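Local coordinates for subtilase cytotoxin, subunit B (Escherichia coli, PDB 3DWA) that assembles into the glycan-binding B pentamer of an AB5 toxin, which recognises a non-human glycan on host cells, at the interface of chains A and B. Coordinates in Å, arbitrary orientation; residue numbers count along the deposited sequence, not the author numbering. Chains: chain A/B, Subtilase cytotoxin, subunit B.

The interface of chains A and B. Residues chain A 1, 51-56; chain B 23-26.
B:Gln23, at the end of strand 14-24, reaches across to chain A and is gripped at both ends of its amide by A:Ser56, A:Val52 and A:Glu1, in a subunit joint of the B pentamer. CG lies anti to the backbone N (chi1 -178°) and the chain runs on extended, which carries the amide to the loop 51-53 and the 3-10 turn 54-56. The hydroxyl OG of A:Ser56 gives its hydrogen to the amide oxygen OE1 of B:Gln23 at 2.7 Å, in the carbonyl plane and on a lone pair. At the other end NE2 of B:Gln23 donates twice within the amide plane, to the backbone O of A:Val52 at 2.7 Å and, almost straight, to OE1 of A:Glu1 at 2.8 Å. Such paired donation and acceptance fixes which way round the amide sits. The amide lies over the CD1 rim of the A:Trp53 indole, on the face that also carries CG of A:Glu1, its plane tilted 36° to the ring, with the indole CD1 3.4 Å from CD of B:Gln23.

A:Glu1, the first residue of its chain, bends at chi2 (-60°), and its carboxylate stands nearly perpendicular to that amide. B:Gln23 NE2 comes to OE1 on the anti side, somewhat out of the carboxylate plane, while the backbone N of B:Asn26 takes the syn lone pair at 2.8 Å; two donors hold one oxygen. N of B:Asp25 donates to O of A:Glu1 at 3.1 Å, so the N-terminal residue clasps the turn after the strand by main chain and side chain. B:Asn26 adds a water bridge: its OD1 lies 2.7 Å from a water that also bonds O of A:Val52 and N of A:Ala55.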
loop_
_atom_site.group_PDB
_atom_site.type_symbol
_atom_site.label_atom_id
_atom_site.label_comp_id
_atom_site.label_asym_id
_atom_site.label_seq_id
_atom_site.Cartn_x
_atom_site.Cartn_y
_atom_site.Cartn_z
ATOM N N GLU A 1 -17.883 -13.062 17.247
ATOM C CA GLU A 1 -18.205 -13.549 15.860
ATOM C C GLU A 1 -16.924 -14.103 15.281
ATOM O O GLU A 1 -15.872 -13.802 15.800
ATOM C CB GLU A 1 -18.697 -12.375 14.973
ATOM C CG GLU A 1 -17.575 -11.464 14.362
ATOM C CD GLU A 1 -16.655 -10.740 15.384
ATOM O OE1 GLU A 1 -15.741 -9.998 14.944
ATOM O OE2 GLU A 1 -16.829 -10.908 16.613
ATOM N N SER A 51 -20.505 -1.805 12.090
ATOM C CA SER A 51 -20.688 -2.391 13.403
ATOM C C SER A 51 -19.884 -3.677 13.532
ATOM O O SER A 51 -18.874 -3.730 14.274
ATOM C CB SER A 51 -22.153 -2.651 13.714
ATOM O OG SER A 51 -22.284 -3.118 15.059
ATOM N N VAL A 52 -20.320 -4.717 12.825
ATOM C CA VAL A 52 -19.786 -6.047 13.104
ATOM C C VAL A 52 -18.490 -6.330 12.332
ATOM O O VAL A 52 -17.526 -6.764 12.914
ATOM C CB VAL A 52 -20.827 -7.178 12.869
ATOM C CG1 VAL A 52 -20.406 -8.447 13.628
ATOM C CG2 VAL A 52 -22.237 -6.730 13.274
ATOM N N TRP A 53 -18.476 -6.062 11.035
ATOM C CA TRP A 53 -17.352 -6.478 10.187
ATOM C C TRP A 53 -16.422 -5.389 9.668
ATOM O O TRP A 53 -15.596 -5.656 8.816
ATOM C CB TRP A 53 -17.839 -7.410 9.052
ATOM C CG TRP A 53 -17.678 -8.837 9.489
ATOM C CD1 TRP A 53 -16.489 -9.545 9.625
ATOM C CD2 TRP A 53 -18.700 -9.700 9.944
ATOM N NE1 TRP A 53 -16.731 -10.798 10.109
ATOM C CE2 TRP A 53 -18.073 -10.932 10.316
ATOM C CE3 TRP A 53 -20.090 -9.567 10.063
ATOM C CZ2 TRP A 53 -18.791 -12.027 10.784
ATOM C CZ3 TRP A 53 -20.785 -10.621 10.522
ATOM C CH2 TRP A 53 -20.140 -11.859 10.880
ATOM N N GLY A 54 -16.539 -4.177 10.205
ATOM C CA GLY A 54 -15.718 -3.042 9.766
ATOM C C GLY A 54 -14.227 -3.102 10.103
ATOM O O GLY A 54 -13.409 -2.441 9.445
ATOM N N ALA A 55 -13.853 -3.907 11.098
ATOM C CA ALA A 55 -12.445 -4.037 11.462
ATOM C C ALA A 55 -11.619 -4.650 10.333
ATOM O O ALA A 55 -10.396 -4.467 10.264
ATOM C CB ALA A 55 -12.291 -4.857 12.767
ATOM N N SER A 56 -12.310 -5.348 9.439
ATOM C CA SER A 56 -11.718 -6.095 8.344
ATOM C C SER A 56 -11.718 -5.347 7.010
ATOM O O SER A 56 -11.137 -5.816 6.040
ATOM C CB SER A 56 -12.516 -7.373 8.159
ATOM O OG SER A 56 -12.082 -8.290 9.110
ATOM N N GLN B 23 -11.964 -12.435 10.063
ATOM C CA GLN B 23 -12.069 -11.655 11.290
ATOM C C GLN B 23 -12.556 -12.586 12.410
ATOM O O GLN B 23 -13.336 -13.481 12.162
ATOM C CB GLN B 23 -13.075 -10.535 11.093
ATOM C CG GLN B 23 -13.267 -9.610 12.274
ATOM C CD GLN B 23 -14.203 -8.456 11.936
ATOM O OE1 GLN B 23 -13.985 -7.732 10.958
ATOM N NE2 GLN B 23 -15.249 -8.283 12.734
ATOM N N ILE B 24 -12.092 -12.357 13.635
ATOM C CA ILE B 24 -12.646 -13.049 14.807
ATOM C C ILE B 24 -12.534 -12.088 15.978
ATOM O O ILE B 24 -11.491 -11.452 16.160
ATOM C CB ILE B 24 -11.865 -14.363 15.143
ATOM C CG1 ILE B 24 -12.469 -15.038 16.382
ATOM C CG2 ILE B 24 -10.364 -14.056 15.401
ATOM C CD1 ILE B 24 -11.990 -16.501 16.631
ATOM N N ASP B 25 -13.589 -11.983 16.778
ATOM C CA ASP B 25 -13.563 -11.113 17.975
ATOM C C ASP B 25 -13.158 -9.642 17.696
ATOM O O ASP B 25 -12.291 -9.054 18.363
ATOM C CB ASP B 25 -12.700 -11.757 19.069
ATOM C CG ASP B 25 -12.920 -11.127 20.452
ATOM O OD1 ASP B 25 -14.097 -10.861 20.805
ATOM O OD2 ASP B 25 -11.922 -10.910 21.178
ATOM N N ASN B 26 -13.783 -9.073 16.669
ATOM C CA ASN B 26 -13.477 -7.716 16.197
ATOM C C ASN B 26 -12.032 -7.506 15.695
ATOM O O ASN B 26 -11.605 -6.376 15.545
ATOM C CB ASN B 26 -13.790 -6.685 17.299
ATOM C CG ASN B 26 -14.306 -5.402 16.745
ATOM O OD1 ASN B 26 -15.279 -5.406 15.982
ATOM N ND2 ASN B 26 -13.681 -4.288 17.112
HETATM O O HOH W 1 -15.698 -4.692 13.388
#